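Local coordinates for extracellular endo-alpha-(1->5)-L-arabinanase 1 (Bacillus subtilis, PDB 1UV4), which hydrolyses internal alpha-1,5-linkages between L-arabinofuranosyl residues in linear and branched sugar beet arabinan, contributing to plant cell-wall breakdown, at residues 11-15 with 26-31; 14-18 with 75-80; 195-199 with 222-227; 216-220 with 288-292. Residues are numbered along the deposited sequence.

In the fold
The chain is a five-bladed beta-propeller, with calcium and the probable catalytic residues near its axis. Interactions 1 and 2 share Asp14, the inferred proton acceptor, and Pro15, touch directly and lie with centres 9 Å apart. Thr29 bridges them, donating to Asp14 and accepting from the backbone of Ala75, while Leu27 N and Thr16 O pair within one blade. Interaction 2 supplies the calcium ligand Asp77. Interactions 3 and 4 lie at another blade, interaction 4 joining it to the C-terminal tail, on the far side of the chain's centre from interaction 1; their centres are 10 Å apart, and Tyr197 OH meets Gly289 O at 2.6 Å. Interactions 1 and 3 are 26 Å apart between centres.

Interaction 1 (11-15 with 26-31)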
loop_
_atom_site.group_PDB
_atom_site.type_symbol
_atom_site.label_atom_id
_atom_site.label_comp_id
_atom_site.label_asym_id
_atom_site.label_seq_id
_atom_site.Cartn_x
_atom_site.Cartn_y
_atom_site.Cartn_z
ATOM N N LEU A 11 1.889 -17.334 0.675
ATOM C CA LEU A 11 1.998 -16.240 1.608
ATOM C C LEU A 11 2.160 -14.927 0.827
ATOM O O LEU A 11 2.901 -14.857 -0.145
ATOM C CB LEU A 11 3.267 -16.455 2.464
ATOM C CG LEU A 11 3.684 -15.451 3.540
ATOM C CD1 LEU A 11 4.548 -16.126 4.568
ATOM C CD2 LEU A 11 4.370 -14.198 3.008
ATOM N N LEU A 12 1.464 -13.870 1.237
ATOM C CA LEU A 12 1.769 -12.543 0.741
ATOM C C LEU A 12 1.318 -11.512 1.752
ATOM O O LEU A 12 0.269 -11.652 2.308
ATOM C CB LEU A 12 1.103 -12.240 -0.640
ATOM C CG LEU A 12 1.744 -11.109 -1.411
ATOM C CD1 LEU A 12 3.192 -11.330 -1.781
ATOM C CD2 LEU A 12 0.900 -10.897 -2.693
ATOM N N HIS A 13 2.150 -10.496 1.958
ATOM C CA HIS A 13 1.865 -9.430 2.912
ATOM C C HIS A 13 2.052 -8.086 2.203
ATOM O O HIS A 13 2.974 -7.892 1.428
ATOM C CB HIS A 13 2.898 -9.546 4.084
ATOM C CG HIS A 13 2.567 -8.725 5.291
ATOM N ND1 HIS A 13 3.532 -8.009 5.960
ATOM C CD2 HIS A 13 1.410 -8.513 5.956
ATOM C CE1 HIS A 13 2.974 -7.379 6.979
ATOM N NE2 HIS A 13 1.688 -7.660 6.996
ATOM N N ASP A 14 1.157 -7.161 2.487
ATOM C CA ASP A 14 1.195 -5.781 1.905
ATOM C C ASP A 14 1.108 -5.828 0.389
ATOM O O ASP A 14 1.984 -5.306 -0.296
ATOM C CB ASP A 14 2.403 -4.973 2.361
ATOM C CG ASP A 14 2.662 -5.069 3.856
ATOM O OD1 ASP A 14 1.719 -4.857 4.656
ATOM O OD2 ASP A 14 3.801 -5.340 4.356
ATOM N N PRO A 15 0.079 -6.468 -0.167
ATOM C CA PRO A 15 0.041 -6.731 -1.625
ATOM C C PRO A 15 -0.344 -5.535 -2.526
ATOM O O PRO A 15 -1.061 -4.622 -2.125
ATOM C CB PRO A 15 -1.043 -7.786 -1.733
ATOM C CG PRO A 15 -1.987 -7.387 -0.618
ATOM C CD PRO A 15 -1.108 -7.015 0.518
ATOM N N ALA A 26 1.263 -10.293 -8.573
ATOM C CA ALA A 26 1.045 -9.752 -7.238
ATOM C C ALA A 26 2.402 -9.543 -6.595
ATOM O O ALA A 26 3.253 -10.441 -6.589
ATOM C CB ALA A 26 0.173 -10.664 -6.385
ATOM N N LEU A 27 2.644 -8.346 -6.084
ATOM C CA LEU A 27 3.905 -8.064 -5.424
ATOM C C LEU A 27 3.625 -7.784 -3.969
ATOM O O LEU A 27 2.528 -7.309 -3.617
ATOM C CB LEU A 27 4.608 -6.864 -6.037
ATOM C CG LEU A 27 4.962 -7.014 -7.509
ATOM C CD1 LEU A 27 3.787 -6.778 -8.371
ATOM C CD2 LEU A 27 6.084 -6.015 -7.920
ATOM N N GLY A 28 4.582 -8.091 -3.085
ATOM C CA GLY A 28 4.395 -7.858 -1.660
ATOM C C GLY A 28 5.735 -7.606 -1.010
ATOM O O GLY A 28 6.780 -7.621 -1.624
ATOM N N THR A 29 5.664 -7.351 0.286
ATOM C CA THR A 29 6.861 -7.261 1.103
ATOM C C THR A 29 7.703 -8.508 0.933
ATOM O O THR A 29 7.174 -9.614 0.925
ATOM C CB THR A 29 6.455 -7.073 2.542
ATOM O OG1 THR A 29 5.783 -5.800 2.646
ATOM C CG2 THR A 29 7.600 -7.058 3.529
ATOM N N GLY A 30 9.004 -8.324 0.790
ATOM C CA GLY A 30 9.894 -9.462 0.758
ATOM C C GLY A 30 9.783 -10.313 2.024
ATOM O O GLY A 30 9.457 -9.831 3.141
ATOM N N LEU A 31 10.029 -11.608 1.870
ATOM C CA LEU A 31 10.228 -12.477 3.025
ATOM C C LEU A 31 11.299 -11.931 3.925
ATOM O O LEU A 31 12.302 -11.391 3.444
ATOM C CB LEU A 31 10.530 -13.907 2.622
ATOM C CG LEU A 31 9.547 -14.615 1.691
ATOM C CD1 LEU A 31 9.996 -16.014 1.430
ATOM C CD2 LEU A 31 8.086 -14.575 2.238
HETATM O O HOH W 1 4.932 -10.946 1.541
#
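Leu11 opens the segment near the protein surface, where its CD2 packs on Leu31 CD2 at 3.8 Å and its carbonyl accepts a hydrogen bond from Arg38. Leu12 starts out sideways, but its methyls reach the strand: CD2 sits 3.8 Å from Ala26 CB, and CD1 lies 3.7 Å from Gly28 CA. A side chain on Gly28 would collide with both that methyl and the carbonyl of His13, so glycine lets the two segments approach closely. His13 contributes mainly through its backbone. His13 O accepts from Thr29 N at 3.0 Å, and His13 N donates to water 1 (2.8 Å), which donates in turn to Thr29 O (2.7 Å). In the five-bladed propeller of family 43 glycosidases, this segment leads from strand 4-8, which belongs to the closing blade, to the innermost strand of the first blade. Leu12 also bonds through its backbone to Pro277 of the closing blade. At Asp14 the backbone takes left-handed helical angles (60/55), and OD2 accepts from Thr29 OG1 at 2.7 Å, which helps fix the carboxylate. Asp14 is the probable catalytic proton acceptor; its side chain is about 4 Å at the nearest atoms from that of Glu185, the inferred proton donor. Pro15 then runs close beside strand 23-29, with a CA-H...O contact of 3.2 Å from Pro15 CA to Leu27 O.

Interaction 2 (14-18 with 75-80); sequences DPTMI and APDIQY. With CA (calcium ion), chain D; EDO (1,2-ethanediol), chain G.
Strands 16-18 and 75-80 run nearly parallel, their axes 6.4 Å apart at closest approach and crossing at 24°. Ala75 lies opposite Asp14, the probable catalytic proton acceptor, whose OD2 bonds to Thr29 (CA to CA 5.0 Å); both are left-handed helical, and Ala75 CB lies 3.9 Å from Asp14 CB. Pro76 returns to extended angles; its O touches Thr16 CG2 at 3.4 Å and accepts from water 2 (2.7 Å), which also donates to Asp14 O (2.8 Å). Asp77, 5.6 Å from Thr16 between CA atoms, has chi1 t and binds calcium through OD1 at 2.3 Å. These innermost strands of adjacent propeller blades flank the central channel, where four waters at 2.3-2.7 Å, Glu135 and Asp257 join Asp77 around the ion. Asp77 OD2 accepts from Leu136 N and metal-bound water 3 (2.6 Å). Ile78 N donates weakly to Thr16 OG1 (chi1 t) at 3.5 Å, a hydroxyl also hydrogen-bonded to Asp257; Ile78 CG2 packs on Ile18 CG2 at 3.9 Å, both tt. Gln79 OE1 accepts from water 5 at 3.0 Å; nearby, ethanediol O1 donates a very short hydrogen bond (2.4 Å) to Met17 O. Tyr80 CB packs against Ile18 CD1 at 4.3 Å.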
loop_
_atom_site.group_PDB
_atom_site.type_symbol
_atom_site.label_atom_id
_atom_site.label_comp_id
_atom_site.label_asym_id
_atom_site.label_seq_id
_atom_site.Cartn_x
_atom_site.Cartn_y
_atom_site.Cartn_z
ATOM N N ASP A 14 1.157 -7.161 2.487
ATOM C CA ASP A 14 1.195 -5.781 1.905
ATOM C C ASP A 14 1.108 -5.828 0.389
ATOM O O ASP A 14 1.984 -5.306 -0.296
ATOM C CB ASP A 14 2.403 -4.973 2.361
ATOM C CG ASP A 14 2.662 -5.069 3.856
ATOM O OD1 ASP A 14 1.719 -4.857 4.656
ATOM O OD2 ASP A 14 3.801 -5.340 4.356
ATOM N N PRO A 15 0.079 -6.468 -0.167
ATOM C CA PRO A 15 0.041 -6.731 -1.625
ATOM C C PRO A 15 -0.344 -5.535 -2.526
ATOM O O PRO A 15 -1.061 -4.622 -2.125
ATOM C CB PRO A 15 -1.043 -7.786 -1.733
ATOM C CG PRO A 15 -1.987 -7.387 -0.618
ATOM C CD PRO A 15 -1.108 -7.015 0.518
ATOM N N THR A 16 0.133 -5.646 -3.758
ATOM C CA THR A 16 -0.377 -4.846 -4.876
ATOM C C THR A 16 -0.458 -5.815 -6.038
ATOM O O THR A 16 0.183 -6.868 -6.030
ATOM C CB THR A 16 0.594 -3.678 -5.117
ATOM O OG1 THR A 16 0.062 -2.712 -6.063
ATOM C CG2 THR A 16 1.888 -4.092 -5.710
ATOM N N MET A 17 -1.247 -5.511 -7.065
ATOM C CA MET A 17 -1.476 -6.480 -8.116
ATOM C C MET A 17 -1.708 -5.742 -9.411
ATOM O O MET A 17 -2.273 -4.670 -9.408
ATOM C CB MET A 17 -2.718 -7.326 -7.778
ATOM C CG MET A 17 -3.043 -8.442 -8.799
ATOM S SD MET A 17 -4.327 -9.591 -8.227
ATOM C CE MET A 17 -5.786 -8.735 -8.708
ATOM N N ILE A 18 -1.290 -6.331 -10.542
ATOM C CA ILE A 18 -1.479 -5.732 -11.865
ATOM C C ILE A 18 -1.491 -6.838 -12.930
ATOM O O ILE A 18 -0.875 -7.858 -12.758
ATOM C CB ILE A 18 -0.415 -4.659 -12.131
ATOM C CG1 ILE A 18 -0.745 -3.790 -13.351
ATOM C CG2 ILE A 18 1.002 -5.294 -12.194
ATOM C CD1 ILE A 18 0.081 -2.488 -13.385
ATOM N N ALA A 75 6.087 -3.325 1.129
ATOM C CA ALA A 75 4.875 -2.620 0.719
ATOM C C ALA A 75 4.984 -1.948 -0.651
ATOM O O ALA A 75 4.855 -0.759 -0.810
ATOM C CB ALA A 75 4.455 -1.658 1.821
ATOM N N PRO A 76 5.250 -2.778 -1.660
ATOM C CA PRO A 76 5.342 -2.275 -3.029
ATOM C C PRO A 76 4.007 -1.747 -3.530
ATOM O O PRO A 76 2.937 -2.137 -3.081
ATOM C CB PRO A 76 5.823 -3.491 -3.787
ATOM C CG PRO A 76 5.219 -4.584 -3.088
ATOM C CD PRO A 76 5.374 -4.240 -1.588
ATOM N N ASP A 77 4.115 -0.871 -4.515
ATOM C CA ASP A 77 2.958 -0.340 -5.171
ATOM C C ASP A 77 3.277 -0.154 -6.635
ATOM O O ASP A 77 4.349 0.318 -6.931
ATOM C CB ASP A 77 2.515 0.960 -4.508
ATOM C CG ASP A 77 1.253 1.446 -5.079
ATOM O OD1 ASP A 77 0.157 0.849 -4.774
ATOM O OD2 ASP A 77 1.182 2.411 -5.916
ATOM N N ILE A 78 2.355 -0.534 -7.508
ATOM C CA ILE A 78 2.660 -0.527 -8.949
ATOM C C ILE A 78 1.502 0.002 -9.756
ATOM O O ILE A 78 0.340 -0.247 -9.449
ATOM C CB ILE A 78 3.079 -1.936 -9.388
ATOM C CG1 ILE A 78 3.715 -1.902 -10.785
ATOM C CG2 ILE A 78 1.947 -2.907 -9.304
ATOM C CD1 ILE A 78 4.404 -3.190 -11.158
ATOM N N GLN A 79 1.845 0.730 -10.804
ATOM C CA GLN A 79 0.894 1.170 -11.814
ATOM C C GLN A 79 1.591 1.250 -13.146
ATOM O O GLN A 79 2.778 1.509 -13.214
ATOM C CB GLN A 79 0.413 2.583 -11.551
ATOM C CG GLN A 79 -0.486 2.791 -10.355
ATOM C CD GLN A 79 -1.929 2.298 -10.532
ATOM O OE1 GLN A 79 -2.538 1.846 -9.563
ATOM N NE2 GLN A 79 -2.441 2.348 -11.729
ATOM N N TYR A 80 0.834 1.100 -14.215
ATOM C CA TYR A 80 1.320 1.424 -15.557
ATOM C C TYR A 80 0.803 2.832 -15.936
ATOM O O TYR A 80 -0.382 3.072 -15.909
ATOM C CB TYR A 80 0.861 0.361 -16.572
ATOM C CG TYR A 80 1.515 0.461 -17.928
ATOM C CD1 TYR A 80 2.721 -0.181 -18.206
ATOM C CD2 TYR A 80 0.930 1.184 -18.915
ATOM C CE1 TYR A 80 3.315 -0.094 -19.461
ATOM C CE2 TYR A 80 1.500 1.281 -20.184
ATOM C CZ TYR A 80 2.703 0.645 -20.445
ATOM O OH TYR A 80 3.227 0.765 -21.743
HETATM CA CA CA D . -2.027 0.892 -5.468
HETATM C C1 EDO G . -2.103 -1.750 -10.688
HETATM O O1 EDO G . -2.208 -2.300 -9.402
HETATM C C2 EDO G . -3.477 -1.515 -11.283
HETATM O O2 EDO G . -3.381 -1.488 -12.686
HETATM O O HOH W 2 1.908 -2.481 -0.609
HETATM O O HOH W 3 -1.176 2.565 -7.032
HETATM O O HOH W 4 -1.324 -0.468 -7.216
HETATM O O HOH W 5 -3.452 -0.164 -7.551
HETATM O O HOH W 6 -4.140 1.823 -5.873
#

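Interaction 3 (195-199 with 222-227)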
loop_
_atom_site.group_PDB
_atom_site.type_symbol
_atom_site.label_atom_id
_atom_site.label_comp_id
_atom_site.label_asym_id
_atom_site.label_seq_id
_atom_site.Cartn_x
_atom_site.Cartn_y
_atom_site.Cartn_z
ATOM N N TYR A 195 -15.924 11.586 -6.254
ATOM C CA TYR A 195 -15.255 11.613 -4.955
ATOM C C TYR A 195 -13.902 10.948 -4.960
ATOM O O TYR A 195 -13.679 9.961 -5.655
ATOM C CB TYR A 195 -16.062 10.904 -3.849
ATOM C CG TYR A 195 -17.279 11.629 -3.308
ATOM C CD1 TYR A 195 -17.150 12.585 -2.314
ATOM C CD2 TYR A 195 -18.548 11.317 -3.775
ATOM C CE1 TYR A 195 -18.259 13.234 -1.811
ATOM C CE2 TYR A 195 -19.658 11.972 -3.290
ATOM C CZ TYR A 195 -19.498 12.910 -2.299
ATOM O OH TYR A 195 -20.620 13.558 -1.816
ATOM N N TYR A 196 -13.034 11.499 -4.137
ATOM C CA TYR A 196 -11.816 10.810 -3.723
ATOM C C TYR A 196 -12.140 9.896 -2.556
ATOM O O TYR A 196 -12.823 10.282 -1.613
ATOM C CB TYR A 196 -10.722 11.810 -3.366
ATOM C CG TYR A 196 -10.292 12.613 -4.579
ATOM C CD1 TYR A 196 -9.378 12.111 -5.498
ATOM C CD2 TYR A 196 -10.818 13.870 -4.814
ATOM C CE1 TYR A 196 -8.972 12.834 -6.617
ATOM C CE2 TYR A 196 -10.431 14.606 -5.930
ATOM C CZ TYR A 196 -9.496 14.092 -6.833
ATOM O OH TYR A 196 -9.105 14.835 -7.931
ATOM N N TYR A 197 -11.670 8.658 -2.640
ATOM C CA TYR A 197 -11.813 7.679 -1.570
ATOM C C TYR A 197 -10.474 7.264 -1.037
ATOM O O TYR A 197 -9.586 6.917 -1.827
ATOM C CB TYR A 197 -12.565 6.424 -2.036
ATOM C CG TYR A 197 -14.002 6.699 -2.409
ATOM C CD1 TYR A 197 -15.034 6.650 -1.457
ATOM C CD2 TYR A 197 -14.336 7.052 -3.718
ATOM C CE1 TYR A 197 -16.345 6.940 -1.805
ATOM C CE2 TYR A 197 -15.677 7.365 -4.076
ATOM C CZ TYR A 197 -16.673 7.292 -3.123
ATOM O OH TYR A 197 -17.982 7.575 -3.458
ATOM N N LEU A 198 -10.329 7.303 0.274
ATOM C CA LEU A 198 -9.128 6.849 0.978
ATOM C C LEU A 198 -9.486 5.631 1.830
ATOM O O LEU A 198 -10.413 5.687 2.628
ATOM C CB LEU A 198 -8.594 7.925 1.871
ATOM C CG LEU A 198 -7.391 7.540 2.730
ATOM C CD1 LEU A 198 -6.151 7.219 1.909
ATOM C CD2 LEU A 198 -7.082 8.686 3.695
ATOM N N MET A 199 -8.798 4.522 1.638
ATOM C CA MET A 199 -8.833 3.410 2.559
ATOM C C MET A 199 -7.494 3.319 3.281
ATOM O O MET A 199 -6.454 3.577 2.694
ATOM C CB MET A 199 -9.060 2.093 1.844
ATOM C CG MET A 199 -10.267 2.028 1.041
ATOM S SD MET A 199 -10.496 0.317 0.397
ATOM C CE MET A 199 -12.028 0.466 -0.450
ATOM N N SER A 222 -12.215 16.844 -2.477
ATOM C CA SER A 222 -10.882 17.231 -2.892
ATOM C C SER A 222 -9.864 16.191 -2.451
ATOM O O SER A 222 -10.030 15.494 -1.436
ATOM C CB SER A 222 -10.537 18.611 -2.367
ATOM O OG SER A 222 -10.322 18.556 -1.002
ATOM N N ILE A 223 -8.797 16.070 -3.217
ATOM C CA ILE A 223 -7.842 15.011 -2.940
ATOM C C ILE A 223 -7.125 15.237 -1.622
ATOM O O ILE A 223 -6.693 14.283 -0.954
ATOM C CB ILE A 223 -6.891 14.769 -4.139
ATOM C CG1 ILE A 223 -6.190 13.405 -4.017
ATOM C CG2 ILE A 223 -5.888 15.891 -4.282
ATOM C CD1 ILE A 223 -5.347 12.993 -5.207
ATOM N N THR A 224 -7.038 16.501 -1.221
ATOM C CA THR A 224 -6.356 16.849 0.005
ATOM C C THR A 224 -7.235 16.816 1.235
ATOM O O THR A 224 -6.746 17.098 2.353
ATOM C CB THR A 224 -5.639 18.192 -0.129
ATOM O OG1 THR A 224 -6.513 19.190 -0.671
ATOM C CG2 THR A 224 -4.467 18.101 -1.106
ATOM N N GLY A 225 -8.503 16.436 1.072
ATOM C CA GLY A 225 -9.403 16.200 2.186
ATOM C C GLY A 225 -10.235 17.410 2.585
ATOM O O GLY A 225 -10.210 18.449 1.921
ATOM N N PRO A 226 -10.967 17.315 3.689
ATOM C CA PRO A 226 -10.920 16.173 4.607
ATOM C C PRO A 226 -11.696 14.989 4.129
ATOM O O PRO A 226 -12.795 15.156 3.570
ATOM C CB PRO A 226 -11.576 16.745 5.893
ATOM C CG PRO A 226 -12.595 17.759 5.386
ATOM C CD PRO A 226 -11.833 18.392 4.204
ATOM N N TYR A 227 -11.146 13.796 4.369
ATOM C CA TYR A 227 -11.842 12.548 4.110
ATOM C C TYR A 227 -12.804 12.273 5.282
ATOM O O TYR A 227 -12.389 12.195 6.420
ATOM C CB TYR A 227 -10.862 11.384 3.893
ATOM C CG TYR A 227 -10.113 11.540 2.586
ATOM C CD1 TYR A 227 -8.947 12.309 2.496
ATOM C CD2 TYR A 227 -10.562 10.914 1.449
ATOM C CE1 TYR A 227 -8.317 12.501 1.289
ATOM C CE2 TYR A 227 -9.900 11.027 0.258
ATOM C CZ TYR A 227 -8.781 11.839 0.156
ATOM O OH TYR A 227 -8.132 11.998 -1.027
#
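Segment 195-199 is extended throughout, whereas 222-227 begins with a type I beta turn from Ser222 to Gly225, closed by Gly225 N donating to Ser222 O at 3.1 Å. Gly225, at 93/-173, adopts angles that suit glycine, and a cis peptide precedes Pro226. No hydrogen bond joins the two segments; Tyr196 faces Ile223 (CA to CA 5.8 Å) and Leu198 faces Tyr227 (7.0 Å), and side chains make the contact. Ile223 CB lies over the Tyr196 ring, 3.7 Å from its centroid and only 7° off the normal. In a second CH-pi contact, Leu198 CB sits 3.9 Å from the centroid of the Tyr227 ring. Tyr227 OH donates to Ile223 O at 2.7 Å, tying the loop back on itself, and lies 3.5 Å from Tyr196 CB. At its own polar end Tyr196 bonds to Lys140 N. Leu198 and Tyr227 also reach Ile174, so the loop linking the last two strands of this propeller blade folds over its second strand on the side of the preceding blade.

Interaction 4 (216-220 with 288-292); sequences AYGRS and SGWPS
Segment 216-220 is a fully extended strand; 288-292, irregular and close to the C-terminus, runs roughly opposite to it (150° between directions). The backbones stay well apart, Tyr217 to Pro291 8.0 Å and Arg219 to Trp290 7.8 Å between CA atoms, so side chains, chiefly Tyr217, Arg219 and Trp290, span the gap. Arg219 has chi1 p and is otherwise extended, its guanidinium flat on Trp290 (centres 4.2 Å apart, planes at 10°). Arg219 CD lies 3.5 Å from the centroid of the Trp290 six-membered ring, and Arg219 NH1 donates to Gly289 O at 2.9 Å. Trp290 has chi1 m; Tyr217, chi1 p, puts CE1 3.5 Å from Trp290 CE3 and offers a ring face to Pro291 CG, 3.6 Å from the centroid. Water 7 links Tyr217 OH (3.2 Å) to Pro291 O (2.8 Å). Gly289 takes glycine-favouring angles (105/-9), and Ser288 OG (chi1 p) accepts from Trp290 N at 3.2 Å in an ST turn. Thus the C-terminal tail, leaving the propeller's closing blade, packs by a guanidinium-indole stack and CH-pi contacts on the preceding blade's third strand.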
loop_
_atom_site.group_PDB
_atom_site.type_symbol
_atom_site.label_atom_id
_atom_site.label_comp_id
_atom_site.label_asym_id
_atom_site.label_seq_id
_atom_site.Cartn_x
_atom_site.Cartn_y
_atom_site.Cartn_z
ATOM N N ALA A 216 -10.481 0.540 6.887
ATOM C CA ALA A 216 -11.363 1.693 7.158
ATOM C C ALA A 216 -11.346 2.664 5.981
ATOM O O ALA A 216 -10.329 2.786 5.350
ATOM C CB ALA A 216 -10.951 2.402 8.421
ATOM N N TYR A 217 -12.460 3.383 5.758
ATOM C CA TYR A 217 -12.539 4.286 4.600
ATOM C C TYR A 217 -13.266 5.591 4.839
ATOM O O TYR A 217 -14.037 5.756 5.785
ATOM C CB TYR A 217 -13.111 3.563 3.390
ATOM C CG TYR A 217 -14.519 3.091 3.549
ATOM C CD1 TYR A 217 -15.604 3.951 3.375
ATOM C CD2 TYR A 217 -14.798 1.764 3.886
ATOM C CE1 TYR A 217 -16.904 3.509 3.513
ATOM C CE2 TYR A 217 -16.064 1.324 4.043
ATOM C CZ TYR A 217 -17.140 2.165 3.845
ATOM O OH TYR A 217 -18.431 1.697 3.994
ATOM N N GLY A 218 -12.993 6.542 3.958
ATOM C CA GLY A 218 -13.678 7.827 3.975
ATOM C C GLY A 218 -13.616 8.427 2.582
ATOM O O GLY A 218 -12.940 7.897 1.681
ATOM N N ARG A 219 -14.298 9.540 2.376
ATOM C CA ARG A 219 -14.359 10.184 1.043
ATOM C C ARG A 219 -14.252 11.706 1.154
ATOM O O ARG A 219 -14.674 12.302 2.163
ATOM C CB ARG A 219 -15.630 9.807 0.282
ATOM C CG ARG A 219 -16.922 10.476 0.750
ATOM C CD ARG A 219 -18.182 9.935 0.127
ATOM N NE ARG A 219 -19.356 10.718 0.547
ATOM C CZ ARG A 219 -20.603 10.468 0.152
ATOM N NH1 ARG A 219 -20.861 9.473 -0.684
ATOM N NH2 ARG A 219 -21.582 11.223 0.587
ATOM N N SER A 220 -13.864 12.330 0.056
ATOM C CA SER A 220 -13.649 13.754 0.033
ATOM C C SER A 220 -13.842 14.289 -1.391
ATOM O O SER A 220 -13.462 13.656 -2.343
ATOM C CB SER A 220 -12.257 14.076 0.521
ATOM O OG SER A 220 -12.020 15.476 0.438
ATOM N N SER A 288 -23.177 2.534 -4.086
ATOM C CA SER A 288 -23.849 3.171 -2.932
ATOM C C SER A 288 -23.392 4.616 -2.500
ATOM O O SER A 288 -24.031 5.289 -1.677
ATOM C CB SER A 288 -23.676 2.254 -1.739
ATOM O OG SER A 288 -22.342 2.316 -1.267
ATOM N N GLY A 289 -22.308 5.093 -3.079
ATOM C CA GLY A 289 -21.712 6.364 -2.678
ATOM C C GLY A 289 -20.469 6.051 -1.880
ATOM O O GLY A 289 -19.664 6.934 -1.558
ATOM N N TRP A 290 -20.311 4.776 -1.566
ATOM C CA TRP A 290 -19.228 4.304 -0.727
ATOM C C TRP A 290 -18.743 2.954 -1.242
ATOM O O TRP A 290 -19.489 2.245 -1.894
ATOM C CB TRP A 290 -19.740 4.149 0.705
ATOM C CG TRP A 290 -20.217 5.394 1.314
ATOM C CD1 TRP A 290 -21.505 5.831 1.367
ATOM C CD2 TRP A 290 -19.425 6.430 1.938
ATOM N NE1 TRP A 290 -21.587 7.047 1.986
ATOM C CE2 TRP A 290 -20.322 7.431 2.374
ATOM C CE3 TRP A 290 -18.051 6.573 2.233
ATOM C CZ2 TRP A 290 -19.912 8.572 3.060
ATOM C CZ3 TRP A 290 -17.642 7.714 2.916
ATOM C CH2 TRP A 290 -18.559 8.695 3.310
ATOM N N PRO A 291 -17.515 2.566 -0.930
ATOM C CA PRO A 291 -17.033 1.251 -1.323
ATOM C C PRO A 291 -17.752 0.158 -0.566
ATOM O O PRO A 291 -18.070 0.306 0.631
ATOM C CB PRO A 291 -15.551 1.245 -0.901
ATOM C CG PRO A 291 -15.476 2.291 0.178
ATOM C CD PRO A 291 -16.498 3.302 -0.152
ATOM N N SER A 292 -17.961 -0.958 -1.261
ATOM C CA SER A 292 -18.581 -2.146 -0.688
ATOM C C SER A 292 -18.059 -3.397 -1.344
ATOM O O SER A 292 -17.780 -3.399 -2.541
ATOM C CB SER A 292 -20.088 -2.087 -0.917
ATOM O OG SER A 292 -20.701 -3.214 -0.361
HETATM O O HOH W 7 -20.590 0.540 1.889
#